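Local atomic coordinates of putative modification methylase (PDB entry 2ZIG), a protein that probably methylates cytosine in DNA at N4, using S-adenosyl-L-methionine as the methyl donor. Residues 239-242 and 243-246; 269-272 and 273-277. All coordinates share one frame; numbering follows the deposited sequence.

Interaction 1: residues 239-242 and 243-246; sequences VLDP and FAGT
D241 and F243 show how a strand-end aspartate can shape the loop that follows. With CG anti to the backbone N (chi1 -173°), CB of D241 places CG beside the residue's own carbonyl carbon, and the carboxylate then lies against the F243-A244 backbone. D241 CG rests 3.8 Å from A244 CA. D241 OD1 accepts from the backbone N of F243 at 2.9 Å, making an Asx turn; this N-H approaches from the anti side, 26° out of the carboxylate plane, and OD1 is also hydrogen-bonded to T46 OG1. D241 OD2 accepts from two ordered waters and is hydrogen-bonded to T249 OG1. Water 2 donates to OD2 of D241 at 2.6 Å and to A244 O at 3.0 Å, while water 1 lies between OD2 and F243 O. Beside these polar contacts, P242 CB sits over one face of the F243 ring, 4.2 Å from its centroid, in a CH-pi contact. DPFAGT, which starts on the last residue of strand 238-241 and runs toward helix 248-255, matches the family's glycine-containing cofactor loop, and T246 binds S-adenosyl-L-methionine. Both oxygens of a buried carboxylate are thus satisfied, tying the turn's course to the strand end.

Interaction 2: residues 269-272 and 273-277; sequences YAQL and AKERF
Y269 and A273 open a run of backbone pairs that illustrates how a helix meets its own polar demand. A273 N donates to Y269 O, K274 N to A270 O, E275 N to Q271 O and R276 N to L272 O, over 2.7 to 3.2 Å, the bond from E275 N to Q271 O being the longest. All four join residues four apart, as in a regular alpha helix, and the ladder goes on with F277 N and A273 O. CB atoms pack against the same carbonyl oxygens: A273 CB lies 3.2 Å from A270 O, and R276 CB lies 3.3 Å from L272 O. E275 places its CG beside the backbone N and anti to its own carbonyl carbon (chi1 -66°), which brings E275 CG to 3.3 Å from Q271 O and lays the chain back along the preceding turn. There the amide of Q271 and the carboxylate of E275 lie close, their planes 63° apart. R276 behaves otherwise: its chain is straight from CG to NE and leads away from the turn, and R276 NH2 is hydrogen-bonded to T248 OG1, on helix 248-255. T248 binds S-adenosyl-L-methionine, so R276 may be a second-shell residue of that site. Helix 267-280 presents A270 and A273 to strand 22-26, K274 to V288 of strand 286-289, and F277 to I251 and A254 of helix 248-255 as well as to L286.

Together the two contacts contrast a buried contact at a strand end with a partly buried one along a helix. The centre of interaction 1 lies about 7 Å, and that of interaction 2 about 17 Å, from the centre of the chain; the two are about 11 Å apart. The first relies on a side-chain acceptor and bridging waters at the end of a central strand, the second on repeating backbone bonds. They nevertheless touch: R276 NH2 lies 3.0 Å from T246 OG1, T246 O lies 3.5 Å from A273 CB, and T246 CG2 packs on L272 CB. Helix 267-280 thereby backs the cofactor-binding loop within one Rossmann-like domain.

Interaction 1: residues 239-242 and 243-246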
# COMPACT_ATOMS: atom_id res chain seq x y z
N VAL B 239 25.50 2.69 -0.94
CA VAL B 239 24.11 2.88 -1.32
C VAL B 239 23.97 2.53 -2.79
O VAL B 239 24.68 3.07 -3.64
CB VAL B 239 23.65 4.35 -1.10
CG1 VAL B 239 22.22 4.54 -1.59
CG2 VAL B 239 23.75 4.71 0.38
N LEU B 240 23.06 1.61 -3.09
CA LEU B 240 22.86 1.16 -4.46
C LEU B 240 21.50 1.46 -5.06
O LEU B 240 20.48 1.35 -4.38
CB LEU B 240 23.09 -0.35 -4.54
CG LEU B 240 22.59 -1.01 -5.83
CD1 LEU B 240 23.40 -0.50 -7.02
CD2 LEU B 240 22.71 -2.50 -5.72
N ASP B 241 21.50 1.85 -6.33
CA ASP B 241 20.27 2.10 -7.07
C ASP B 241 20.45 1.31 -8.38
O ASP B 241 21.24 1.70 -9.24
CB ASP B 241 20.08 3.59 -7.38
CG ASP B 241 18.72 3.88 -8.01
OD1 ASP B 241 18.16 2.98 -8.66
OD2 ASP B 241 18.22 5.02 -7.88
N PRO B 242 19.73 0.19 -8.54
CA PRO B 242 19.77 -0.68 -9.72
C PRO B 242 19.19 -0.05 -10.99
O PRO B 242 19.44 -0.52 -12.10
CB PRO B 242 18.95 -1.90 -9.29
CG PRO B 242 18.99 -1.86 -7.80
CD PRO B 242 18.87 -0.40 -7.50
N PHE B 243 18.40 1.01 -10.81
CA PHE B 243 17.76 1.71 -11.93
C PHE B 243 18.01 3.20 -11.75
O PHE B 243 17.07 3.99 -11.64
CB PHE B 243 16.26 1.44 -11.93
CG PHE B 243 15.90 -0.03 -11.86
CD1 PHE B 243 15.32 -0.56 -10.72
CD2 PHE B 243 16.16 -0.87 -12.94
CE1 PHE B 243 14.98 -1.92 -10.65
CE2 PHE B 243 15.83 -2.23 -12.89
CZ PHE B 243 15.24 -2.75 -11.74
N ALA B 244 19.29 3.56 -11.76
CA ALA B 244 19.75 4.93 -11.52
C ALA B 244 19.23 6.10 -12.35
O ALA B 244 19.18 7.23 -11.84
CB ALA B 244 21.27 4.94 -11.51
N GLY B 245 18.86 5.87 -13.60
CA GLY B 245 18.38 6.98 -14.41
C GLY B 245 19.41 8.10 -14.37
O GLY B 245 20.60 7.84 -14.59
N THR B 246 18.99 9.33 -14.09
CA THR B 246 19.94 10.43 -14.04
C THR B 246 20.74 10.49 -12.75
O THR B 246 21.44 11.48 -12.49
CB THR B 246 19.26 11.78 -14.27
OG1 THR B 246 18.12 11.90 -13.42
CG2 THR B 246 18.84 11.92 -15.73
O HOH W 1 15.69 4.93 -9.43
O HOH W 2 19.41 7.08 -8.86

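Interaction 2: residues 269-272 and 273-277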
# COMPACT_ATOMS: atom_id res chain seq x y z
N TYR B 269 21.41 8.23 -20.50
CA TYR B 269 21.04 8.65 -19.16
C TYR B 269 22.21 8.59 -18.19
O TYR B 269 22.35 9.44 -17.32
CB TYR B 269 19.89 7.78 -18.64
CG TYR B 269 18.61 7.92 -19.44
CD1 TYR B 269 17.62 6.94 -19.39
CD2 TYR B 269 18.38 9.04 -20.24
CE1 TYR B 269 16.43 7.08 -20.11
CE2 TYR B 269 17.20 9.19 -20.96
CZ TYR B 269 16.23 8.21 -20.89
OH TYR B 269 15.06 8.36 -21.60
N ALA B 270 23.04 7.56 -18.33
CA ALA B 270 24.21 7.43 -17.46
C ALA B 270 25.11 8.64 -17.68
O ALA B 270 25.72 9.14 -16.74
CB ALA B 270 24.97 6.14 -17.77
N GLN B 271 25.17 9.12 -18.92
CA GLN B 271 26.00 10.28 -19.24
C GLN B 271 25.38 11.53 -18.62
O GLN B 271 26.08 12.45 -18.21
CB GLN B 271 26.11 10.48 -20.75
CG GLN B 271 27.54 10.60 -21.25
CD GLN B 271 28.36 11.63 -20.49
OE1 GLN B 271 28.01 12.81 -20.44
NE2 GLN B 271 29.45 11.18 -19.91
N LEU B 272 24.05 11.57 -18.59
CA LEU B 272 23.36 12.70 -17.99
C LEU B 272 23.63 12.63 -16.49
O LEU B 272 23.85 13.64 -15.83
CB LEU B 272 21.86 12.61 -18.27
CG LEU B 272 21.43 12.81 -19.73
CD1 LEU B 272 19.93 12.66 -19.85
CD2 LEU B 272 21.86 14.20 -20.21
N ALA B 273 23.63 11.41 -15.97
CA ALA B 273 23.88 11.17 -14.56
C ALA B 273 25.24 11.71 -14.15
O ALA B 273 25.36 12.42 -13.15
CB ALA B 273 23.82 9.67 -14.28
N LYS B 274 26.27 11.37 -14.92
CA LYS B 274 27.63 11.84 -14.64
C LYS B 274 27.72 13.35 -14.62
O LYS B 274 28.38 13.92 -13.75
CB LYS B 274 28.62 11.30 -15.68
CG LYS B 274 29.93 12.07 -15.71
CD LYS B 274 30.96 11.47 -16.67
CE LYS B 274 31.49 10.15 -16.15
NZ LYS B 274 32.75 9.74 -16.84
N GLU B 275 27.07 14.00 -15.59
CA GLU B 275 27.07 15.46 -15.68
C GLU B 275 26.29 16.09 -14.53
O GLU B 275 26.70 17.10 -13.95
CB GLU B 275 26.49 15.91 -17.03
CG GLU B 275 27.35 15.51 -18.25
CD GLU B 275 26.64 15.72 -19.59
OE1 GLU B 275 27.23 15.37 -20.63
OE2 GLU B 275 25.50 16.23 -19.62
N ARG B 276 25.15 15.49 -14.20
CA ARG B 276 24.31 15.98 -13.12
C ARG B 276 25.05 15.82 -11.80
O ARG B 276 25.11 16.75 -10.99
CB ARG B 276 22.99 15.20 -13.08
CG ARG B 276 21.98 15.75 -12.10
CD ARG B 276 20.76 14.84 -11.92
NE ARG B 276 19.96 15.27 -10.78
CZ ARG B 276 18.89 14.63 -10.32
NH1 ARG B 276 18.23 15.11 -9.28
NH2 ARG B 276 18.47 13.51 -10.90
N PHE B 277 25.63 14.64 -11.60
CA PHE B 277 26.37 14.31 -10.39
C PHE B 277 27.44 15.36 -10.12
O PHE B 277 27.53 15.91 -9.02
CB PHE B 277 27.02 12.94 -10.54
CG PHE B 277 27.67 12.42 -9.29
CD1 PHE B 277 27.00 11.54 -8.45
CD2 PHE B 277 28.99 12.76 -8.98
CE1 PHE B 277 27.62 10.99 -7.33
CE2 PHE B 277 29.63 12.23 -7.86
CZ PHE B 277 28.94 11.34 -7.03